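Local coordinates for protein putative solute-binding component of ABC transporter (Clostridium phytofermentans, PDB 4YS6) that binds beta-D-glucopyranose and probably serves as the sugar-binding component of an ABC transporter, at residues Leu110-Asp124 with Ile127-Asn141. Numbering follows the deposited sequence.
Sequences LAQAKKKGISVIAYD and IMNSDAVSYYATFDN. With BGC (beta-D-glucopyranose), chain D.
Asp124 meets Tyr136 and Thr138 where the parallel neighbours 119-123 and 135-139 reach the sugar pocket. Its carbonyl O accepts two hydroxyls: Thr138 OG1 lies in the carbonyl plane on a lone pair, 2.7 Å from Asp124 O, whereas Tyr136 OH comes from above that plane, 2.8 Å from the same oxygen; Asn178 ND2 is a further donor to it. With CG anti to the backbone N (chi1 179°), the Tyr136 ring runs alongside 122-124, its edge past Ala122 O and its CD1 3.7 Å from Ala122 CB. Thr138 OG1 in turn accepts from Asn141 ND2, nearly in the amide plane, at 3.0 Å. Backbone bonds join the strands, among them Ala122 N to Tyr135 O. Toward Val120, Ser134 OG takes the backbone N-H of Val120 while Ser134 N donates to Val120 O. Farther back, Leu110 CD1 and Ile127 CG2 touch tip to tip at 3.6 Å, and Ile127 CD1 reaches Ala122 CB. Lys114, extended until it bends at chi4 (71°), crosses Asp131 and sets NZ 2.9 Å from Asp131 O; the carboxylate makes a long salt bridge. Asp124 OD2 accepts from glucose O2 at 2.8 Å, while OD1 takes a water shared with Thr138 and Asn141 and a salt bridge from Arg50. Bonds to both carboxylate oxygens thus fix its rotation, and Arg50 would be expected to favour the ionised form that accepts the sugar hydroxyl.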
ATOM      1  N   LEU A 110       3.028  12.655  18.738  1.00 17.91           N
ATOM      2  CA  LEU A 110       3.391  11.380  19.360  1.00 18.97           C
ATOM      3  C   LEU A 110       4.270  11.541  20.616  1.00 16.30           C
ATOM      4  O   LEU A 110       4.215  10.686  21.522  1.00 18.02           O
ATOM      5  CB  LEU A 110       4.062  10.482  18.344  1.00 18.49           C
ATOM      6  CG  LEU A 110       3.086  10.002  17.248  1.00 26.12           C
ATOM      7  CD1 LEU A 110       3.711   8.893  16.470  1.00 31.34           C
ATOM      8  CD2 LEU A 110       1.710   9.560  17.793  1.00 29.83           C
ATOM      9  N   ALA A 111       5.054  12.619  20.697  1.00 16.94           N
ATOM     10  CA  ALA A 111       5.784  12.934  21.913  1.00 17.66           C
ATOM     11  C   ALA A 111       4.795  13.146  23.067  1.00 17.79           C
ATOM     12  O   ALA A 111       5.050  12.731  24.186  1.00 20.71           O
ATOM     13  CB  ALA A 111       6.673  14.187  21.724  1.00 19.10           C
ATOM     14  N   GLN A 112       3.675  13.800  22.778  1.00 18.65           N
ATOM     15  CA  GLN A 112       2.611  14.017  23.767  1.00 18.80           C
ATOM     16  C   GLN A 112       2.053  12.677  24.269  1.00 19.88           C
ATOM     17  O   GLN A 112       1.834  12.465  25.463  1.00 22.72           O
ATOM     18  CB  GLN A 112       1.498  14.874  23.145  1.00 24.16           C
ATOM     19  CG  GLN A 112       0.358  15.182  24.070  1.00 33.72           C
ATOM     20  CD  GLN A 112      -0.717  16.007  23.393  1.00 45.37           C
ATOM     21  OE1 GLN A 112      -0.520  16.532  22.288  1.00 43.09           O
ATOM     22  NE2 GLN A 112      -1.864  16.126  24.050  1.00 47.75           N
ATOM     23  N   ALA A 113       1.852  11.747  23.354  1.00 18.34           N
ATOM     24  CA  ALA A 113       1.338  10.431  23.724  1.00 16.96           C
ATOM     25  C   ALA A 113       2.342   9.699  24.594  1.00 18.21           C
ATOM     26  O   ALA A 113       1.987   9.134  25.622  1.00 21.38           O
ATOM     27  CB  ALA A 113       1.024   9.629  22.493  1.00 21.35           C
ATOM     28  N   LYS A 114       3.608   9.744  24.184  1.00 18.93           N
ATOM     29  CA  LYS A 114       4.688   9.102  24.911  1.00 19.10           C
ATOM     30  C   LYS A 114       4.787   9.647  26.336  1.00 22.35           C
ATOM     31  O   LYS A 114       4.905   8.884  27.287  1.00 22.29           O
ATOM     32  CB  LYS A 114       6.005   9.288  24.165  1.00 23.56           C
ATOM     33  CG  LYS A 114       7.186   8.568  24.757  1.00 24.60           C
ATOM     34  CD  LYS A 114       8.454   8.956  24.012  1.00 35.83           C
ATOM     35  CE  LYS A 114       9.682   8.246  24.555  1.00 51.96           C
ATOM     36  NZ  LYS A 114       9.660   6.798  24.206  1.00 66.70           N
ATOM     37  N   LYS A 115       4.704  10.967  26.481  1.00 19.53           N
ATOM     38  CA  LYS A 115       4.744  11.596  27.796  1.00 21.68           C
ATOM     39  C   LYS A 115       3.640  11.074  28.707  1.00 25.75           C
ATOM     40  O   LYS A 115       3.847  10.929  29.915  1.00 26.21           O
ATOM     41  CB  LYS A 115       4.625  13.118  27.650  1.00 21.31           C
ATOM     42  CG  LYS A 115       4.528  13.889  28.957  1.00 33.44           C
ATOM     43  CD  LYS A 115       5.844  13.877  29.730  1.00 45.56           C
ATOM     44  CE  LYS A 115       5.871  14.978  30.790  1.00 49.57           C
ATOM     45  NZ  LYS A 115       7.094  14.886  31.620  1.00 50.01           N
ATOM     46  N   LYS A 116       2.479  10.789  28.124  1.00 24.77           N
ATOM     47  CA  LYS A 116       1.318  10.324  28.877  1.00 24.24           C
ATOM     48  C   LYS A 116       1.277   8.799  29.056  1.00 32.86           C
ATOM     49  O   LYS A 116       0.327   8.268  29.626  1.00 30.73           O
ATOM     50  CB  LYS A 116       0.037  10.791  28.185  1.00 26.87           C
ATOM     51  CG  LYS A 116      -0.146  12.295  28.186  1.00 28.95           C
ATOM     52  CD  LYS A 116      -1.547  12.681  27.752  1.00 42.83           C
ATOM     53  CE  LYS A 116      -1.627  14.151  27.341  1.00 51.72           C
ATOM     54  NZ  LYS A 116      -1.355  15.112  28.450  1.00 57.75           N
ATOM     55  N   GLY A 117       2.301   8.102  28.569  1.00 25.93           N
ATOM     56  CA  GLY A 117       2.356   6.651  28.648  1.00 27.19           C
ATOM     57  C   GLY A 117       1.413   5.924  27.712  1.00 24.69           C
ATOM     58  O   GLY A 117       1.065   4.770  27.937  1.00 25.91           O
ATOM     59  N   ILE A 118       1.003   6.602  26.651  1.00 17.30           N
ATOM     60  CA  ILE A 118       0.108   6.027  25.654  1.00 17.12           C
ATOM     61  C   ILE A 118       0.915   5.290  24.597  1.00 21.04           C
ATOM     62  O   ILE A 118       1.717   5.904  23.887  1.00 20.53           O
ATOM     63  CB  ILE A 118      -0.740   7.126  24.988  1.00 19.23           C
ATOM     64  CG1 ILE A 118      -1.651   7.792  26.014  1.00 23.55           C
ATOM     65  CG2 ILE A 118      -1.597   6.553  23.858  1.00 18.04           C
ATOM     66  CD1 ILE A 118      -2.261   9.071  25.514  1.00 21.35           C
ATOM     67  N   SER A 119       0.715   3.978  24.481  1.00 18.32           N
ATOM     68  CA  SER A 119       1.398   3.197  23.448  1.00 16.98           C
ATOM     69  C   SER A 119       0.899   3.524  22.056  1.00 17.68           C
ATOM     70  O   SER A 119      -0.271   3.858  21.880  1.00 17.71           O
ATOM     71  CB  SER A 119       1.228   1.710  23.716  1.00 20.93           C
ATOM     72  OG  SER A 119       1.877   1.375  24.930  1.00 21.50           O
ATOM     73  N   VAL A 120       1.799   3.416  21.075  1.00 13.33           N
ATOM     74  CA  VAL A 120       1.499   3.713  19.680  1.00 12.74           C
ATOM     75  C   VAL A 120       1.816   2.528  18.793  1.00 12.51           C
ATOM     76  O   VAL A 120       2.950   2.041  18.752  1.00 14.40           O
ATOM     77  CB  VAL A 120       2.299   4.942  19.188  1.00 16.20           C
ATOM     78  CG1 VAL A 120       2.129   5.143  17.697  1.00 15.48           C
ATOM     79  CG2 VAL A 120       1.865   6.179  19.967  1.00 16.63           C
ATOM     80  N   ILE A 121       0.805   2.079  18.066  1.00 12.29           N
ATOM     81  CA  ILE A 121       0.998   1.032  17.069  1.00 12.09           C
ATOM     82  C   ILE A 121       0.914   1.697  15.706  1.00 14.52           C
ATOM     83  O   ILE A 121      -0.079   2.348  15.377  1.00 12.58           O
ATOM     84  CB  ILE A 121      -0.060  -0.101  17.205  1.00 12.23           C
ATOM     85  CG1 ILE A 121       0.050  -0.780  18.573  1.00 12.70           C
ATOM     86  CG2 ILE A 121       0.118  -1.122  16.116  1.00 12.85           C
ATOM     87  CD1 ILE A 121      -1.051  -1.755  18.864  1.00 19.43           C
ATOM     88  N   ALA A 122       1.979   1.564  14.928  1.00 14.14           N
ATOM     89  CA  ALA A 122       1.972   2.007  13.528  1.00 12.14           C
ATOM     90  C   ALA A 122       1.229   0.963  12.728  1.00 12.11           C
ATOM     91  O   ALA A 122       1.612  -0.211  12.730  1.00 12.29           O
ATOM     92  CB  ALA A 122       3.355   2.161  13.005  1.00 11.94           C
ATOM     93  N   TYR A 123       0.167   1.391  12.054  1.00 12.15           N
ATOM     94  CA  TYR A 123      -0.707   0.521  11.302  1.00 11.02           C
ATOM     95  C   TYR A 123      -0.386   0.637   9.821  1.00 10.73           C
ATOM     96  O   TYR A 123      -0.584   1.699   9.235  1.00 12.52           O
ATOM     97  CB  TYR A 123      -2.186   0.900  11.533  1.00 12.09           C
ATOM     98  CG  TYR A 123      -3.167  -0.055  10.900  1.00 13.77           C
ATOM     99  CD1 TYR A 123      -3.495   0.038   9.558  1.00 12.30           C
ATOM    100  CD2 TYR A 123      -3.761  -1.047  11.653  1.00 15.40           C
ATOM    101  CE1 TYR A 123      -4.382  -0.863   8.973  1.00 11.72           C
ATOM    102  CE2 TYR A 123      -4.638  -1.944  11.098  1.00 14.63           C
ATOM    103  CZ  TYR A 123      -4.952  -1.857   9.771  1.00 17.84           C
ATOM    104  OH  TYR A 123      -5.839  -2.761   9.240  1.00 17.43           O
ATOM    105  N   ASP A 124       0.102  -0.471   9.257  1.00 10.50           N
ATOM    106  CA  ASP A 124       0.423  -0.671   7.843  1.00 10.27           C
ATOM    107  C   ASP A 124       1.610   0.134   7.334  1.00 10.37           C
ATOM    108  O   ASP A 124       2.494  -0.446   6.673  1.00 12.90           O
ATOM    109  CB  ASP A 124      -0.765  -0.398   6.943  1.00 11.85           C
ATOM    110  CG  ASP A 124      -0.530  -0.938   5.554  1.00 16.99           C
ATOM    111  OD1 ASP A 124      -0.789  -2.149   5.311  1.00 16.50           O
ATOM    112  OD2 ASP A 124       0.012  -0.182   4.727  1.00 15.20           O
ATOM    113  N   ILE A 127       5.746   4.717  11.079  1.00 11.73           N
ATOM    114  CA  ILE A 127       5.904   6.085  11.585  1.00 11.82           C
ATOM    115  C   ILE A 127       7.385   6.324  11.820  1.00 12.79           C
ATOM    116  O   ILE A 127       8.037   5.514  12.480  1.00 13.77           O
ATOM    117  CB  ILE A 127       5.089   6.284  12.872  1.00 15.67           C
ATOM    118  CG1 ILE A 127       3.593   6.232  12.541  1.00 17.11           C
ATOM    119  CG2 ILE A 127       5.449   7.593  13.566  1.00 19.54           C
ATOM    120  CD1 ILE A 127       2.699   6.077  13.745  1.00 18.34           C
HETATM  121  N   MSE A 128       7.912   7.395  11.224  1.00 13.28           N
HETATM  122  CA  MSE A 128       9.349   7.622  11.088  1.00 13.04           C
HETATM  123  C   MSE A 128       9.892   8.680  12.052  1.00 18.70           C
HETATM  124  O   MSE A 128       9.179   9.616  12.435  1.00 15.12           O
HETATM  125  CB  MSE A 128       9.685   8.057   9.637  1.00 13.07           C
HETATM  126  CG  MSE A 128       9.124   7.231   8.532  1.00 13.29           C
HETATM  127 SE   MSE A 128       9.651   5.360   8.647  1.00 24.47          SE
HETATM  128  CE  MSE A 128      11.520   5.573   8.099  1.00 16.68           C
ATOM    129  N   ASN A 129      11.173   8.558  12.400  1.00 16.63           N
ATOM    130  CA  ASN A 129      11.871   9.549  13.211  1.00 17.66           C
ATOM    131  C   ASN A 129      11.157   9.907  14.487  1.00 20.64           C
ATOM    132  O   ASN A 129      11.084  11.082  14.857  1.00 22.14           O
ATOM    133  CB  ASN A 129      12.097  10.829  12.417  1.00 20.16           C
ATOM    134  CG  ASN A 129      13.118  10.662  11.346  1.00 28.64           C
ATOM    135  OD1 ASN A 129      13.947   9.754  11.406  1.00 24.99           O
ATOM    136  ND2 ASN A 129      13.095  11.557  10.363  1.00 34.64           N
ATOM    137  N   SER A 130      10.621   8.892  15.152  1.00 15.10           N
ATOM    138  CA  SER A 130       9.985   9.056  16.452  1.00 14.67           C
ATOM    139  C   SER A 130      10.372   7.934  17.370  1.00 18.85           C
ATOM    140  O   SER A 130      10.360   6.792  16.952  1.00 18.22           O
ATOM    141  CB  SER A 130       8.463   9.081  16.315  1.00 17.50           C
ATOM    142  OG  SER A 130       7.853   9.093  17.602  1.00 17.35           O
ATOM    143  N   ASP A 131      10.712   8.247  18.613  1.00 15.25           N
ATOM    144  CA  ASP A 131      10.963   7.205  19.604  1.00 15.59           C
ATOM    145  C   ASP A 131       9.695   6.776  20.359  1.00 19.01           C
ATOM    146  O   ASP A 131       9.772   6.064  21.358  1.00 21.12           O
ATOM    147  CB  ASP A 131      12.031   7.669  20.602  1.00 18.89           C
ATOM    148  CG  ASP A 131      11.645   8.937  21.355  1.00 32.73           C
ATOM    149  OD1 ASP A 131      10.452   9.305  21.353  1.00 28.66           O
ATOM    150  OD2 ASP A 131      12.552   9.565  21.966  1.00 35.64           O
ATOM    151  N   ALA A 132       8.538   7.192  19.862  1.00 16.32           N
ATOM    152  CA  ALA A 132       7.268   6.923  20.520  1.00 16.87           C
ATOM    153  C   ALA A 132       6.534   5.712  19.952  1.00 14.65           C
ATOM    154  O   ALA A 132       5.441   5.387  20.433  1.00 19.84           O
ATOM    155  CB  ALA A 132       6.358   8.152  20.422  1.00 16.92           C
ATOM    156  N   VAL A 133       7.111   5.060  18.939  1.00 14.22           N
ATOM    157  CA  VAL A 133       6.427   3.969  18.238  1.00 14.44           C
ATOM    158  C   VAL A 133       6.758   2.647  18.932  1.00 20.36           C
ATOM    159  O   VAL A 133       7.938   2.288  19.063  1.00 19.17           O
ATOM    160  CB  VAL A 133       6.839   3.899  16.757  1.00 16.03           C
ATOM    161  CG1 VAL A 133       6.064   2.780  16.036  1.00 17.42           C
ATOM    162  CG2 VAL A 133       6.600   5.257  16.058  1.00 22.52           C
ATOM    163  N   SER A 134       5.724   1.945  19.402  1.00 14.40           N
ATOM    164  CA  SER A 134       5.888   0.729  20.186  1.00 17.26           C
ATOM    165  C   SER A 134       6.047  -0.496  19.287  1.00 16.51           C
ATOM    166  O   SER A 134       6.957  -1.326  19.469  1.00 15.15           O
ATOM    167  CB  SER A 134       4.678   0.522  21.115  1.00 20.32           C
ATOM    168  OG  SER A 134       4.409   1.688  21.908  1.00 25.02           O
ATOM    169  N   TYR A 135       5.116  -0.603  18.347  1.00 13.06           N
ATOM    170  CA  TYR A 135       4.981  -1.745  17.445  1.00 12.96           C
ATOM    171  C   TYR A 135       4.527  -1.309  16.077  1.00 12.41           C
ATOM    172  O   TYR A 135       3.993  -0.212  15.897  1.00 12.47           O
ATOM    173  CB  TYR A 135       3.986  -2.790  17.986  1.00 13.18           C
ATOM    174  CG  TYR A 135       4.416  -3.387  19.305  1.00 13.83           C
ATOM    175  CD1 TYR A 135       5.350  -4.422  19.365  1.00 14.34           C
ATOM    176  CD2 TYR A 135       3.909  -2.896  20.490  1.00 15.95           C
ATOM    177  CE1 TYR A 135       5.771  -4.914  20.583  1.00 17.45           C
ATOM    178  CE2 TYR A 135       4.318  -3.402  21.706  1.00 22.33           C
ATOM    179  CZ  TYR A 135       5.239  -4.396  21.744  1.00 19.78           C
ATOM    180  OH  TYR A 135       5.625  -4.879  22.961  1.00 23.07           O
ATOM    181  N   TYR A 136       4.747  -2.199  15.111  1.00 12.33           N
ATOM    182  CA  TYR A 136       4.391  -1.986  13.707  1.00 11.86           C
ATOM    183  C   TYR A 136       3.709  -3.260  13.216  1.00 12.75           C
ATOM    184  O   TYR A 136       4.245  -4.360  13.379  1.00 12.85           O
ATOM    185  CB  TYR A 136       5.641  -1.679  12.894  1.00 11.83           C
ATOM    186  CG  TYR A 136       5.473  -1.456  11.410  1.00 11.42           C
ATOM    187  CD1 TYR A 136       4.398  -0.759  10.900  1.00 11.06           C
ATOM    188  CD2 TYR A 136       6.434  -1.930  10.519  1.00 11.48           C
ATOM    189  CE1 TYR A 136       4.284  -0.524   9.529  1.00 11.16           C
ATOM    190  CE2 TYR A 136       6.335  -1.715   9.174  1.00 11.53           C
ATOM    191  CZ  TYR A 136       5.281  -1.022   8.672  1.00 12.21           C
ATOM    192  OH  TYR A 136       5.227  -0.821   7.304  1.00 12.08           O
ATOM    193  N   ALA A 137       2.536  -3.100  12.608  1.00 12.53           N
ATOM    194  CA  ALA A 137       1.811  -4.205  11.994  1.00 12.01           C
ATOM    195  C   ALA A 137       1.605  -3.893  10.542  1.00 13.30           C
ATOM    196  O   ALA A 137       1.057  -2.847  10.211  1.00 12.80           O
ATOM    197  CB  ALA A 137       0.495  -4.399  12.643  1.00 16.37           C
ATOM    198  N   THR A 138       1.991  -4.804   9.663  1.00 11.25           N
ATOM    199  CA  THR A 138       1.887  -4.524   8.233  1.00 10.88           C
ATOM    200  C   THR A 138       1.903  -5.849   7.453  1.00 11.05           C
ATOM    201  O   THR A 138       1.918  -6.927   8.052  1.00 13.47           O
ATOM    202  CB  THR A 138       3.029  -3.590   7.805  1.00 10.87           C
ATOM    203  OG1 THR A 138       2.832  -3.153   6.456  1.00 14.81           O
ATOM    204  CG2 THR A 138       4.368  -4.302   7.936  1.00 15.59           C
ATOM    205  N   PHE A 139       1.827  -5.765   6.133  1.00 12.80           N
ATOM    206  CA  PHE A 139       2.123  -6.903   5.274  1.00 13.47           C
ATOM    207  C   PHE A 139       3.594  -6.831   4.904  1.00 12.27           C
ATOM    208  O   PHE A 139       4.270  -5.824   5.140  1.00 15.43           O
ATOM    209  CB  PHE A 139       1.198  -6.910   4.037  1.00 12.44           C
ATOM    210  CG  PHE A 139      -0.218  -7.217   4.388  1.00 11.60           C
ATOM    211  CD1 PHE A 139      -1.047  -6.222   4.872  1.00 14.91           C
ATOM    212  CD2 PHE A 139      -0.709  -8.503   4.287  1.00 15.58           C
ATOM    213  CE1 PHE A 139      -2.348  -6.504   5.257  1.00 16.78           C
ATOM    214  CE2 PHE A 139      -2.025  -8.772   4.667  1.00 18.19           C
ATOM    215  CZ  PHE A 139      -2.817  -7.777   5.165  1.00 15.96           C
ATOM    216  N   ASP A 140       4.131  -7.915   4.375  1.00 13.14           N
ATOM    217  CA  ASP A 140       5.540  -7.922   3.988  1.00 12.43           C
ATOM    218  C   ASP A 140       5.709  -7.103   2.719  1.00 12.80           C
ATOM    219  O   ASP A 140       5.539  -7.608   1.590  1.00 14.68           O
ATOM    220  CB  ASP A 140       6.001  -9.360   3.803  1.00 13.89           C
ATOM    221  CG  ASP A 140       7.493  -9.473   3.572  1.00 19.36           C
ATOM    222  OD1 ASP A 140       8.143  -8.485   3.186  1.00 16.73           O
ATOM    223  OD2 ASP A 140       8.006 -10.575   3.799  1.00 20.61           O
ATOM    224  N   ASN A 141       5.993  -5.813   2.900  1.00 11.60           N
ATOM    225  CA  ASN A 141       5.958  -4.877   1.795  1.00 11.91           C
ATOM    226  C   ASN A 141       7.074  -5.103   0.769  1.00 14.63           C
ATOM    227  O   ASN A 141       6.844  -4.953  -0.430  1.00 12.81           O
ATOM    228  CB  ASN A 141       6.019  -3.461   2.335  1.00 12.78           C
ATOM    229  CG  ASN A 141       4.878  -3.173   3.267  1.00 14.77           C
ATOM    230  OD1 ASN A 141       3.729  -3.247   2.859  1.00 17.05           O
ATOM    231  ND2 ASN A 141       5.179  -2.943   4.537  1.00 14.03           N
TER
HETATM  232  C2  BGC D 403      -0.578   0.566   1.500  1.00 10.88           C
HETATM  233  C3  BGC D 403      -1.191   0.110   0.216  1.00 12.91           C
HETATM  234  C4  BGC D 403      -2.116   1.102  -0.355  1.00 10.44           C
HETATM  235  C5  BGC D 403      -1.500   2.462  -0.469  1.00 11.03           C
HETATM  236  C6  BGC D 403      -2.479   3.553  -0.848  1.00 13.09           C
HETATM  237  C1  BGC D 403       0.175   1.890   1.265  1.00 12.38           C
HETATM  238  O1  BGC D 403       0.711   2.356   2.341  1.00 17.69           O
HETATM  239  O2  BGC D 403       0.337  -0.412   1.976  1.00 11.78           O
HETATM  240  O3  BGC D 403      -1.888  -1.159   0.511  1.00 12.38           O
HETATM  241  O4  BGC D 403      -2.515   0.741  -1.701  1.00 12.51           O
HETATM  242  O5  BGC D 403      -0.940   2.805   0.834  1.00 12.54           O
HETATM  243  O6  BGC D 403      -3.674   3.481  -0.086  1.00 12.98           O
HETATM  244  O   HOH W   1       4.359   6.116  23.034  1.00 27.23           O
HETATM  245  O   HOH W   2       1.157  -3.511   3.690  1.00 15.29           O